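Local coordinates for protein subdomain of Desmoplakin Carboxy-Terminal domain (DPCT) (Homo sapiens, PDB 1LM5) that binds intermediate filaments, probably through its plakin repeats, and so probably contributes to desmoplakin's anchoring of the filament network at cell junctions, at residues 38-41 and 42-46; 60-63 and 64-67; 147-150 and 151-154; 176-179 and 180-184; 185-188 and 189-192. One frame throughout, in Å; residues are numbered along the deposited sequence.

Contact 1: 38-41 and 42-46; sequences TGQR and LLEAQ
Leu42 rides on the residue one helical turn before it, with CG 3.3 Å from Thr38 O, the same oxygen that accepts its backbone N-H. Leu43 repeats the step on Gly39 more tightly: its CD2 comes within 3.1 Å of Gly39 O, and a first torsion of -94°, off the staggered positions, suggests some strain. These are i to i+4 relations of helix 36-47, which runs close to the middle of the chain with helices 25-30, 74-88 and 112-124 touching its sides. Glu44 carries the polar part. Its extended chain passes Gln40 O, and Gln40 NE2 donates to Glu44 OE2 over 3.0 Å, almost straight at 173°. The donor lies above the carboxylate plane, whereas the oxygen sits in the plane of the amide, the two groups being turned 69° apart. The other branch, Glu44 OE1, rests 3.3 Å from Arg41 CG and forms a salt bridge with Arg117. Arg41 runs alongside Glu44 in the same direction, but its NH1 donates to Ile165 O. Ala45 adds a backbone bond from its N to Arg41 O (2.9 Å) and turns its methyl to Phe121, while Gln46 fastens the helix to strand 11-16 through Ile11 O and Ala12 O.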
loop_
_atom_site.group_PDB
_atom_site.type_symbol
_atom_site.label_atom_id
_atom_site.label_comp_id
_atom_site.label_asym_id
_atom_site.label_seq_id
_atom_site.Cartn_x
_atom_site.Cartn_y
_atom_site.Cartn_z
ATOM N N THR B 38 -25.012 4.623 6.284
ATOM C CA THR B 38 -23.949 3.887 6.940
ATOM C C THR B 38 -23.284 2.983 5.899
ATOM O O THR B 38 -22.064 2.888 5.836
ATOM C CB THR B 38 -24.509 3.016 8.067
ATOM O OG1 THR B 38 -25.036 3.857 9.097
ATOM C CG2 THR B 38 -23.424 2.100 8.645
ATOM N N GLY B 39 -24.100 2.307 5.096
ATOM C CA GLY B 39 -23.557 1.429 4.081
ATOM C C GLY B 39 -22.687 2.222 3.129
ATOM O O GLY B 39 -21.598 1.796 2.751
ATOM N N GLN B 40 -23.166 3.393 2.727
ATOM C CA GLN B 40 -22.376 4.213 1.829
ATOM C C GLN B 40 -21.036 4.534 2.468
ATOM O O GLN B 40 -20.000 4.487 1.830
ATOM C CB GLN B 40 -23.090 5.529 1.527
ATOM C CG GLN B 40 -22.257 6.457 0.668
ATOM C CD GLN B 40 -22.980 7.756 0.400
ATOM O OE1 GLN B 40 -24.181 7.752 0.120
ATOM N NE2 GLN B 40 -22.258 8.870 0.468
ATOM N N ARG B 41 -21.062 4.868 3.746
ATOM C CA ARG B 41 -19.830 5.228 4.410
ATOM C C ARG B 41 -18.905 4.057 4.564
ATOM O O ARG B 41 -17.702 4.223 4.462
ATOM C CB ARG B 41 -20.143 5.897 5.734
ATOM C CG ARG B 41 -20.684 7.270 5.448
ATOM C CD ARG B 41 -21.293 7.964 6.615
ATOM N NE ARG B 41 -21.802 9.238 6.126
ATOM C CZ ARG B 41 -22.403 10.147 6.880
ATOM N NH1 ARG B 41 -22.578 9.930 8.179
ATOM N NH2 ARG B 41 -22.814 11.280 6.325
ATOM N N LEU B 42 -19.449 2.864 4.781
ATOM C CA LEU B 42 -18.568 1.709 4.889
ATOM C C LEU B 42 -17.927 1.515 3.526
ATOM O O LEU B 42 -16.763 1.140 3.436
ATOM C CB LEU B 42 -19.339 0.452 5.274
ATOM C CG LEU B 42 -19.870 0.514 6.704
ATOM C CD1 LEU B 42 -20.703 -0.718 6.972
ATOM C CD2 LEU B 42 -18.719 0.631 7.680
ATOM N N LEU B 43 -18.700 1.771 2.470
ATOM C CA LEU B 43 -18.189 1.632 1.104
ATOM C C LEU B 43 -17.186 2.750 0.826
ATOM O O LEU B 43 -16.206 2.541 0.126
ATOM C CB LEU B 43 -19.320 1.713 0.072
ATOM C CG LEU B 43 -20.045 0.483 -0.489
ATOM C CD1 LEU B 43 -19.335 -0.794 -0.098
ATOM C CD2 LEU B 43 -21.480 0.497 -0.056
ATOM N N GLU B 44 -17.435 3.941 1.360
ATOM C CA GLU B 44 -16.491 5.034 1.141
ATOM C C GLU B 44 -15.165 4.648 1.756
ATOM O O GLU B 44 -14.117 4.856 1.168
ATOM C CB GLU B 44 -16.982 6.325 1.790
ATOM C CG GLU B 44 -18.222 6.896 1.149
ATOM C CD GLU B 44 -18.733 8.103 1.891
ATOM O OE1 GLU B 44 -18.480 8.197 3.111
ATOM O OE2 GLU B 44 -19.400 8.942 1.257
ATOM N N ALA B 45 -15.224 4.075 2.949
ATOM C CA ALA B 45 -14.012 3.667 3.638
ATOM C C ALA B 45 -13.202 2.737 2.740
ATOM O O ALA B 45 -11.976 2.751 2.772
ATOM C CB ALA B 45 -14.358 2.974 4.944
ATOM N N GLN B 46 -13.893 1.945 1.929
ATOM C CA GLN B 46 -13.204 1.029 1.040
ATOM C C GLN B 46 -12.702 1.789 -0.166
ATOM O O GLN B 46 -11.541 1.687 -0.527
ATOM C CB GLN B 46 -14.147 -0.080 0.593
ATOM C CG GLN B 46 -14.733 -0.854 1.742
ATOM C CD GLN B 46 -15.611 -1.965 1.252
ATOM O OE1 GLN B 46 -15.989 -1.981 0.090
ATOM N NE2 GLN B 46 -15.949 -2.903 2.133
#

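Contact 2: 60-63 and 64-67; sequences KLSL and QDAV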
loop_
_atom_site.group_PDB
_atom_site.type_symbol
_atom_site.label_atom_id
_atom_site.label_comp_id
_atom_site.label_asym_id
_atom_site.label_seq_id
_atom_site.Cartn_x
_atom_site.Cartn_y
_atom_site.Cartn_z
ATOM N N LYS B 60 -9.812 -5.491 -4.260
ATOM C CA LYS B 60 -10.236 -4.096 -4.289
ATOM C C LYS B 60 -10.692 -3.784 -5.705
ATOM O O LYS B 60 -10.017 -4.112 -6.678
ATOM C CB LYS B 60 -9.074 -3.209 -3.848
ATOM C CG LYS B 60 -8.715 -3.451 -2.369
ATOM C CD LYS B 60 -7.302 -3.020 -2.017
ATOM C CE LYS B 60 -7.136 -1.511 -2.046
ATOM N NZ LYS B 60 -5.738 -1.108 -1.671
ATOM N N LEU B 61 -11.854 -3.163 -5.820
ATOM C CA LEU B 61 -12.420 -2.866 -7.121
ATOM C C LEU B 61 -12.663 -1.388 -7.345
ATOM O O LEU B 61 -12.933 -0.641 -6.410
ATOM C CB LEU B 61 -13.770 -3.572 -7.269
ATOM C CG LEU B 61 -13.896 -5.049 -6.916
ATOM C CD1 LEU B 61 -15.387 -5.422 -6.865
ATOM C CD2 LEU B 61 -13.152 -5.883 -7.948
ATOM N N SER B 62 -12.583 -0.979 -8.605
ATOM C CA SER B 62 -12.879 0.399 -8.965
ATOM C C SER B 62 -14.387 0.460 -8.778
ATOM O O SER B 62 -15.048 -0.581 -8.709
ATOM C CB SER B 62 -12.556 0.635 -10.437
ATOM O OG SER B 62 -13.243 -0.308 -11.237
ATOM N N LEU B 63 -14.956 1.654 -8.696
ATOM C CA LEU B 63 -16.398 1.724 -8.545
ATOM C C LEU B 63 -17.087 1.056 -9.731
ATOM O O LEU B 63 -18.102 0.379 -9.570
ATOM C CB LEU B 63 -16.871 3.174 -8.440
ATOM C CG LEU B 63 -16.449 3.950 -7.191
ATOM C CD1 LEU B 63 -16.899 5.404 -7.320
ATOM C CD2 LEU B 63 -17.072 3.314 -5.955
ATOM N N GLN B 64 -16.526 1.258 -10.921
ATOM C CA GLN B 64 -17.094 0.706 -12.143
ATOM C C GLN B 64 -17.192 -0.811 -12.063
ATOM O O GLN B 64 -18.242 -1.402 -12.340
ATOM C CB GLN B 64 -16.236 1.115 -13.341
ATOM C CG GLN B 64 -16.763 0.628 -14.674
ATOM C CD GLN B 64 -15.808 0.927 -15.815
ATOM O OE1 GLN B 64 -15.451 2.082 -16.060
ATOM N NE2 GLN B 64 -15.389 -0.115 -16.520
ATOM N N ASP B 65 -16.094 -1.441 -11.666
ATOM C CA ASP B 65 -16.067 -2.890 -11.543
ATOM C C ASP B 65 -16.989 -3.375 -10.429
ATOM O O ASP B 65 -17.620 -4.423 -10.560
ATOM C CB ASP B 65 -14.639 -3.361 -11.298
ATOM C CG ASP B 65 -13.769 -3.214 -12.531
ATOM O OD1 ASP B 65 -12.548 -3.448 -12.439
ATOM O OD2 ASP B 65 -14.317 -2.868 -13.601
ATOM N N ALA B 66 -17.066 -2.619 -9.336
ATOM C CA ALA B 66 -17.938 -2.998 -8.223
ATOM C C ALA B 66 -19.385 -2.971 -8.712
ATOM O O ALA B 66 -20.198 -3.817 -8.333
ATOM C CB ALA B 66 -17.762 -2.045 -7.049
ATOM N N VAL B 67 -19.715 -1.995 -9.553
ATOM C CA VAL B 67 -21.080 -1.945 -10.077
ATOM C C VAL B 67 -21.267 -3.132 -11.013
ATOM O O VAL B 67 -22.268 -3.838 -10.950
ATOM C CB VAL B 67 -21.356 -0.641 -10.857
ATOM C CG1 VAL B 67 -22.646 -0.777 -11.685
ATOM C CG2 VAL B 67 -21.487 0.504 -9.883
HETATM O O HOH W 1 -11.315 -2.810 -10.295
#
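A capped helix start, with Ser62 gripping Asp65 and Leu61 lying against Ala66, joins the end of strand 60-61 to helix 63-68. The strand pairs with 52-53, and the passage from a short hairpin into a helix is characteristic of plakin repeats, whose sequence family covers this part of the chain. Ser62 is the N-cap. With its hydroxyl set between the backbone N and the carbonyl carbon (chi1 55°), OG reaches forward and accepts from Asp65 N at 3.1 Å, with a fairly straight N-H direction of 162°. Asp65 lies beside the same serine, its CG 3.2 Å from Ser62 OG. A water completes the return half: it accepts from Ser62 N at 2.8 Å and donates to Asp65 OD1 at 2.6 Å, taking the place of the direct bond a capping box would have. On the apolar side Leu61, just before the cap, meets Ala66, the fourth residue of the helix, CD1 to CB 4.1 Å, in the manner of a hydrophobic staple. Ala66 N meanwhile donates to Ser62 O (2.9 Å), and Val67 lays CG2 3.4 Å from Leu63 O. Leu63 itself turns to the interior, where Ile52, Ile72 and Leu80 receive it. The polar and apolar halves thus fix the first turn from two directions: Ser62 OG takes an N-H that has no earlier turn to bond to, water takes that of the cap residue itself, and the carboxylate of Asp65 probably gains stability from the positive end of the helix dipole.

Contact 3: 147-150 and 151-154; sequences FIDG and RAAQ
Ile148 and Ala152 make the tight part of this contact, CB to CB 3.6 Å, and the extended branch of Ile148 carries CD1 on to Ala153 CB at 3.8 Å. Ile148 directly precedes the N-cap, so its contact with Ala153 is a hydrophobic staple at the start of helix 150-157; Ile143, Leu128 and Ala102 also touch the isoleucine. Beside it Asp149 caps the helix. Its CG sits between the backbone N and the carbonyl carbon (chi1 57°), which swings OD2 over the first turn to accept from Ala152 N at 2.9 Å and 168°, the N-H arriving almost head-on. That oxygen also rests 3.4 Å from Ala152 CB. The outer side is looser. Arg151, bent at its second and third torsions, keeps its guanidinium apart from the cap, NE 6.6 Å from Asp149 OD2. Gln154 is bent at its second torsion, and a water links it to the backbone, donating to Gly150 O at 2.8 Å and to Gln154 OE1 at 3.1 Å. The helix start is therefore sealed by carbon on its inner side and by a carboxylate on the surface, whose negative charge should suit the helix N-terminus.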
loop_
_atom_site.group_PDB
_atom_site.type_symbol
_atom_site.label_atom_id
_atom_site.label_comp_id
_atom_site.label_asym_id
_atom_site.label_seq_id
_atom_site.Cartn_x
_atom_site.Cartn_y
_atom_site.Cartn_z
ATOM N N PHE B 147 -0.183 17.782 3.677
ATOM C CA PHE B 147 -1.575 17.355 3.546
ATOM C C PHE B 147 -2.359 17.869 4.733
ATOM O O PHE B 147 -3.471 18.375 4.598
ATOM C CB PHE B 147 -1.700 15.830 3.561
ATOM C CG PHE B 147 -1.208 15.159 2.320
ATOM C CD1 PHE B 147 -1.330 13.784 2.182
ATOM C CD2 PHE B 147 -0.620 15.887 1.292
ATOM C CE1 PHE B 147 -0.875 13.148 1.040
ATOM C CE2 PHE B 147 -0.165 15.259 0.149
ATOM C CZ PHE B 147 -0.289 13.888 0.020
ATOM N N ILE B 148 -1.767 17.700 5.905
ATOM C CA ILE B 148 -2.384 18.104 7.154
ATOM C C ILE B 148 -1.304 18.746 8.001
ATOM O O ILE B 148 -0.119 18.477 7.813
ATOM C CB ILE B 148 -2.915 16.877 7.920
ATOM C CG1 ILE B 148 -1.750 15.921 8.205
ATOM C CG2 ILE B 148 -3.962 16.157 7.096
ATOM C CD1 ILE B 148 -2.142 14.650 8.953
ATOM N N ASP B 149 -1.712 19.602 8.925
ATOM C CA ASP B 149 -0.761 20.237 9.820
ATOM C C ASP B 149 -0.865 19.484 11.135
ATOM O O ASP B 149 -1.678 18.564 11.265
ATOM C CB ASP B 149 -1.084 21.726 10.008
ATOM C CG ASP B 149 -2.500 21.974 10.524
ATOM O OD1 ASP B 149 -2.906 23.160 10.569
ATOM O OD2 ASP B 149 -3.199 21.007 10.885
ATOM N N GLY B 150 -0.042 19.859 12.103
ATOM C CA GLY B 150 -0.064 19.182 13.386
ATOM C C GLY B 150 -1.441 19.093 14.012
ATOM O O GLY B 150 -1.794 18.065 14.590
ATOM N N ARG B 151 -2.219 20.167 13.902
ATOM C CA ARG B 151 -3.559 20.187 14.483
ATOM C C ARG B 151 -4.427 19.101 13.877
ATOM O O ARG B 151 -5.086 18.347 14.595
ATOM C CB ARG B 151 -4.227 21.550 14.263
ATOM C CG ARG B 151 -3.537 22.724 14.957
ATOM C CD ARG B 151 -3.508 22.564 16.475
ATOM N NE ARG B 151 -4.845 22.491 17.063
ATOM C CZ ARG B 151 -5.722 23.490 17.062
ATOM N NH1 ARG B 151 -5.409 24.653 16.506
ATOM N NH2 ARG B 151 -6.919 23.323 17.615
ATOM N N ALA B 152 -4.438 19.032 12.549
ATOM C CA ALA B 152 -5.243 18.037 11.853
ATOM C C ALA B 152 -4.742 16.644 12.197
ATOM O O ALA B 152 -5.534 15.718 12.377
ATOM C CB ALA B 152 -5.187 18.268 10.349
ATOM N N ALA B 153 -3.423 16.503 12.300
ATOM C CA ALA B 153 -2.813 15.222 12.634
ATOM C C ALA B 153 -3.254 14.818 14.030
ATOM O O ALA B 153 -3.562 13.657 14.293
ATOM C CB ALA B 153 -1.293 15.328 12.576
ATOM N N GLN B 154 -3.283 15.785 14.933
ATOM C CA GLN B 154 -3.705 15.514 16.296
ATOM C C GLN B 154 -5.145 15.000 16.278
ATOM O O GLN B 154 -5.472 14.040 16.968
ATOM C CB GLN B 154 -3.622 16.789 17.125
ATOM C CG GLN B 154 -3.626 16.563 18.616
ATOM C CD GLN B 154 -2.442 15.727 19.060
ATOM O OE1 GLN B 154 -1.355 15.808 18.476
ATOM N NE2 GLN B 154 -2.637 14.927 20.098
HETATM O O HOH W 2 0.236 16.911 16.050
#

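Contact 4: 176-179 and 180-184; sequences SYKD and AINRS
A capping box opens helix 177-183, and its first full turn is closed across the two segments when Ala180 N donates to Ser176 O at 2.9 Å. Within the box Ser176 OG accepts from Asp179 N, while Asp179 OD1 takes Ser176 N at 2.9 Å along a straight N-H direction of 179°. The donor approaches on the anti side of the carboxylate, 32° out of its plane. Lys164 forms a salt bridge to the same OD1, so that oxygen is shared between the cap and a charge from outside. Inward, the ring of Tyr177 and the chain of Ile181 cross obliquely: Ile181 CD1 lies 3.5 Å from Tyr177 CE2, and CG1 packs 3.3 Å from Tyr177 O. The ring meets Phe121 edge-to-face and its OH bonds Ile11 N, which together should hold the ring's orientation. On another side the bend of Lys178 at chi2 (76°) takes its chain past the amide of Asn182, CE to ND2 3.5 Å. Both side chains end on the N-terminal segment: Lys178 NZ on Glu6 and on Leu5 O, Asn182 OD1 on Leu5 N. Toward the far end Arg183 lays CG 3.4 Å from Asp179 O, the oxygen that accepts its own backbone N, and Ser184 OG turns back to donate to Ile181 O while also meeting Arg193. Strand 174-175 thus leads straight into a short amphipathic helix, buried on its tyrosine face against helices 36-47 and 112-124 and started by a classical Ser-Asp capping box.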
loop_
_atom_site.group_PDB
_atom_site.type_symbol
_atom_site.label_atom_id
_atom_site.label_comp_id
_atom_site.label_asym_id
_atom_site.label_seq_id
_atom_site.Cartn_x
_atom_site.Cartn_y
_atom_site.Cartn_z
ATOM N N SER B 176 -18.411 5.400 15.425
ATOM C CA SER B 176 -17.425 5.892 14.490
ATOM C C SER B 176 -16.883 4.687 13.756
ATOM O O SER B 176 -17.199 3.537 14.091
ATOM C CB SER B 176 -16.278 6.577 15.235
ATOM O OG SER B 176 -15.483 5.622 15.915
ATOM N N TYR B 177 -16.051 4.948 12.765
ATOM C CA TYR B 177 -15.448 3.863 12.025
ATOM C C TYR B 177 -14.487 3.112 12.927
ATOM O O TYR B 177 -14.317 1.899 12.798
ATOM C CB TYR B 177 -14.697 4.393 10.812
ATOM C CG TYR B 177 -14.416 3.295 9.815
ATOM C CD1 TYR B 177 -15.434 2.808 9.002
ATOM C CD2 TYR B 177 -13.147 2.740 9.695
ATOM C CE1 TYR B 177 -15.202 1.792 8.084
ATOM C CE2 TYR B 177 -12.898 1.719 8.774
ATOM C CZ TYR B 177 -13.935 1.258 7.971
ATOM O OH TYR B 177 -13.702 0.290 7.025
ATOM N N LYS B 178 -13.834 3.845 13.821
ATOM C CA LYS B 178 -12.914 3.249 14.773
ATOM C C LYS B 178 -13.724 2.245 15.597
ATOM O O LYS B 178 -13.292 1.112 15.829
ATOM C CB LYS B 178 -12.332 4.346 15.670
ATOM C CG LYS B 178 -11.722 3.868 16.967
ATOM C CD LYS B 178 -10.373 3.224 16.780
ATOM C CE LYS B 178 -9.666 3.136 18.128
ATOM N NZ LYS B 178 -8.341 2.463 18.020
ATOM N N ASP B 179 -14.904 2.669 16.037
ATOM C CA ASP B 179 -15.779 1.792 16.810
ATOM C C ASP B 179 -16.161 0.583 15.981
ATOM O O ASP B 179 -16.200 -0.530 16.483
ATOM C CB ASP B 179 -17.078 2.496 17.194
ATOM C CG ASP B 179 -16.867 3.624 18.169
ATOM O OD1 ASP B 179 -17.627 4.608 18.093
ATOM O OD2 ASP B 179 -15.955 3.520 19.013
ATOM N N ALA B 180 -16.484 0.829 14.716
ATOM C CA ALA B 180 -16.890 -0.227 13.811
ATOM C C ALA B 180 -15.800 -1.289 13.724
ATOM O O ALA B 180 -16.087 -2.472 13.794
ATOM C CB ALA B 180 -17.183 0.348 12.435
ATOM N N ILE B 181 -14.549 -0.861 13.589
ATOM C CA ILE B 181 -13.454 -1.809 13.493
ATOM C C ILE B 181 -13.327 -2.590 14.795
ATOM O O ILE B 181 -13.056 -3.790 14.788
ATOM C CB ILE B 181 -12.132 -1.096 13.191
ATOM C CG1 ILE B 181 -12.197 -0.483 11.797
ATOM C CG2 ILE B 181 -10.973 -2.072 13.283
ATOM C CD1 ILE B 181 -11.008 0.404 11.464
ATOM N N ASN B 182 -13.533 -1.914 15.915
ATOM C CA ASN B 182 -13.434 -2.591 17.199
ATOM C C ASN B 182 -14.588 -3.553 17.455
ATOM O O ASN B 182 -14.450 -4.502 18.220
ATOM C CB ASN B 182 -13.328 -1.566 18.324
ATOM C CG ASN B 182 -11.931 -1.009 18.454
ATOM O OD1 ASN B 182 -10.976 -1.759 18.671
ATOM N ND2 ASN B 182 -11.795 0.306 18.311
ATOM N N ARG B 183 -15.722 -3.308 16.804
ATOM C CA ARG B 183 -16.903 -4.157 16.958
ATOM C C ARG B 183 -17.014 -5.164 15.827
ATOM O O ARG B 183 -17.955 -5.949 15.773
ATOM C CB ARG B 183 -18.159 -3.284 16.992
ATOM C CG ARG B 183 -18.273 -2.479 18.264
ATOM C CD ARG B 183 -19.235 -1.315 18.151
ATOM N NE ARG B 183 -19.249 -0.565 19.402
ATOM C CZ ARG B 183 -19.740 -1.035 20.546
ATOM N NH1 ARG B 183 -20.269 -2.253 20.594
ATOM N NH2 ARG B 183 -19.674 -0.302 21.647
ATOM N N SER B 184 -16.047 -5.136 14.920
ATOM C CA SER B 184 -16.044 -6.045 13.785
ATOM C C SER B 184 -15.397 -7.367 14.160
ATOM O O SER B 184 -14.672 -7.467 15.148
ATOM C CB SER B 184 -15.274 -5.430 12.615
ATOM O OG SER B 184 -13.904 -5.274 12.960
#

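Contact 5: 185-188 and 189-192; sequences MVED and ITGL
Glu187 lays its extended side chain across Thr190, CB 3.3 Å from Thr190 OG1 and its carboxylate beside the threonine methyl. This is the tight turn of a beta-hairpin, between strand 185-186 and strand 193-197 at the edge of the four-stranded mixed sheet. Two backbone bonds close it: Glu187 N donates to Leu192 O at 2.7 Å, and Gly191 N returns to Glu187 O at 2.9 Å, an i to i+4 alpha turn. Asp188, Ile189 and Thr190 follow right-handed helical angles; Gly191 then takes the left-handed region (phi 78°), which lets the chain reverse into the second strand. Val186 CG1 covers this glycine, 3.6 Å from Gly191 O. At the exposed tip the side chains of Asp188 and Ile189 run side by side, pointing the same way. Leu192 touches Ala12 and Lys22, and Met185 meets Phe15 and Leu194, so the base of the hairpin is built into the sheet, with side chains reaching strands 11-16 and 21-23. Glu187 OE1 is gripped twice, by the threonine hydroxyl and by a salt bridge from Lys22 on strand 21-23, a pairing that probably keeps the glutamate ionised. Thr190 OG1 likewise has two roles. Set between its backbone N and carbonyl carbon (chi1 71°), it accepts from Leu192 N at 2.9 Å, an ST turn, and donates to Glu187 OE1 at 2.5 Å, reaching the anti side of the carboxylate 16° out of its plane.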
loop_
_atom_site.group_PDB
_atom_site.type_symbol
_atom_site.label_atom_id
_atom_site.label_comp_id
_atom_site.label_asym_id
_atom_site.label_seq_id
_atom_site.Cartn_x
_atom_site.Cartn_y
_atom_site.Cartn_z
ATOM N N MET B 185 -15.669 -8.383 13.359
ATOM C CA MET B 185 -15.105 -9.702 13.589
ATOM C C MET B 185 -14.333 -10.066 12.338
ATOM O O MET B 185 -14.714 -9.676 11.234
ATOM C CB MET B 185 -16.229 -10.709 13.841
ATOM C CG MET B 185 -17.344 -10.622 12.825
ATOM S SD MET B 185 -18.763 -11.656 13.226
ATOM C CE MET B 185 -18.668 -12.914 11.919
ATOM N N VAL B 186 -13.235 -10.793 12.506
ATOM C CA VAL B 186 -12.451 -11.200 11.354
ATOM C C VAL B 186 -12.960 -12.563 10.927
ATOM O O VAL B 186 -13.025 -13.491 11.730
ATOM C CB VAL B 186 -10.961 -11.272 11.698
ATOM C CG1 VAL B 186 -10.162 -11.769 10.497
ATOM C CG2 VAL B 186 -10.482 -9.898 12.114
ATOM N N GLU B 187 -13.351 -12.675 9.666
ATOM C CA GLU B 187 -13.852 -13.935 9.151
ATOM C C GLU B 187 -12.677 -14.909 9.146
ATOM O O GLU B 187 -11.616 -14.610 8.617
ATOM C CB GLU B 187 -14.415 -13.728 7.746
ATOM C CG GLU B 187 -15.149 -14.924 7.184
ATOM C CD GLU B 187 -15.801 -14.599 5.864
ATOM O OE1 GLU B 187 -15.128 -13.963 5.028
ATOM O OE2 GLU B 187 -16.973 -14.974 5.668
ATOM N N ASP B 188 -12.883 -16.077 9.740
ATOM C CA ASP B 188 -11.837 -17.089 9.866
ATOM C C ASP B 188 -10.890 -17.355 8.690
ATOM O O ASP B 188 -9.695 -17.073 8.771
ATOM C CB ASP B 188 -12.465 -18.412 10.327
ATOM C CG ASP B 188 -13.407 -19.014 9.291
ATOM O OD1 ASP B 188 -14.215 -18.263 8.699
ATOM O OD2 ASP B 188 -13.345 -20.251 9.082
ATOM N N ILE B 189 -11.407 -17.890 7.596
ATOM C CA ILE B 189 -10.553 -18.231 6.461
ATOM C C ILE B 189 -10.036 -17.067 5.617
ATOM O O ILE B 189 -8.854 -17.003 5.274
ATOM C CB ILE B 189 -11.288 -19.200 5.512
ATOM C CG1 ILE B 189 -11.886 -20.361 6.311
ATOM C CG2 ILE B 189 -10.337 -19.700 4.435
ATOM C CD1 ILE B 189 -10.899 -21.074 7.190
ATOM N N THR B 190 -10.932 -16.146 5.295
ATOM C CA THR B 190 -10.615 -15.009 4.444
ATOM C C THR B 190 -9.838 -13.869 5.074
ATOM O O THR B 190 -9.163 -13.123 4.372
ATOM C CB THR B 190 -11.894 -14.412 3.892
ATOM O OG1 THR B 190 -12.593 -13.752 4.955
ATOM C CG2 THR B 190 -12.781 -15.507 3.327
ATOM N N GLY B 191 -9.949 -13.723 6.387
ATOM C CA GLY B 191 -9.269 -12.638 7.059
ATOM C C GLY B 191 -10.059 -11.355 6.846
ATOM O O GLY B 191 -9.651 -10.288 7.295
ATOM N N LEU B 192 -11.193 -11.466 6.160
ATOM C CA LEU B 192 -12.045 -10.313 5.882
ATOM C C LEU B 192 -12.767 -9.820 7.122
ATOM O O LEU B 192 -13.325 -10.603 7.893
ATOM C CB LEU B 192 -13.075 -10.665 4.808
ATOM C CG LEU B 192 -12.526 -10.841 3.398
ATOM C CD1 LEU B 192 -13.638 -11.316 2.467
ATOM C CD2 LEU B 192 -11.954 -9.511 2.918
#

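Overall arrangement
Contacts 1 and 4 form the buried part of the set: their helices meet where Tyr177 of contact 4 packs on Leu42 and Ala45 of contact 1. Contact 2 is partly buried, and contacts 3 and 5 lie at the surface, their centres about 33 Å apart. Contacts 2, 3 and 4 are all helix starts with a serine or aspartate N-cap, yet the return bond is direct in contact 4 and carried by water in contact 2. Contact 1 lies within a helix, with salt bridging to a neighbouring helix; contact 5 instead turns a hairpin, and its segment adjoins contact 4 in sequence. Contacts 2 and 3 belong to different plectin repeats.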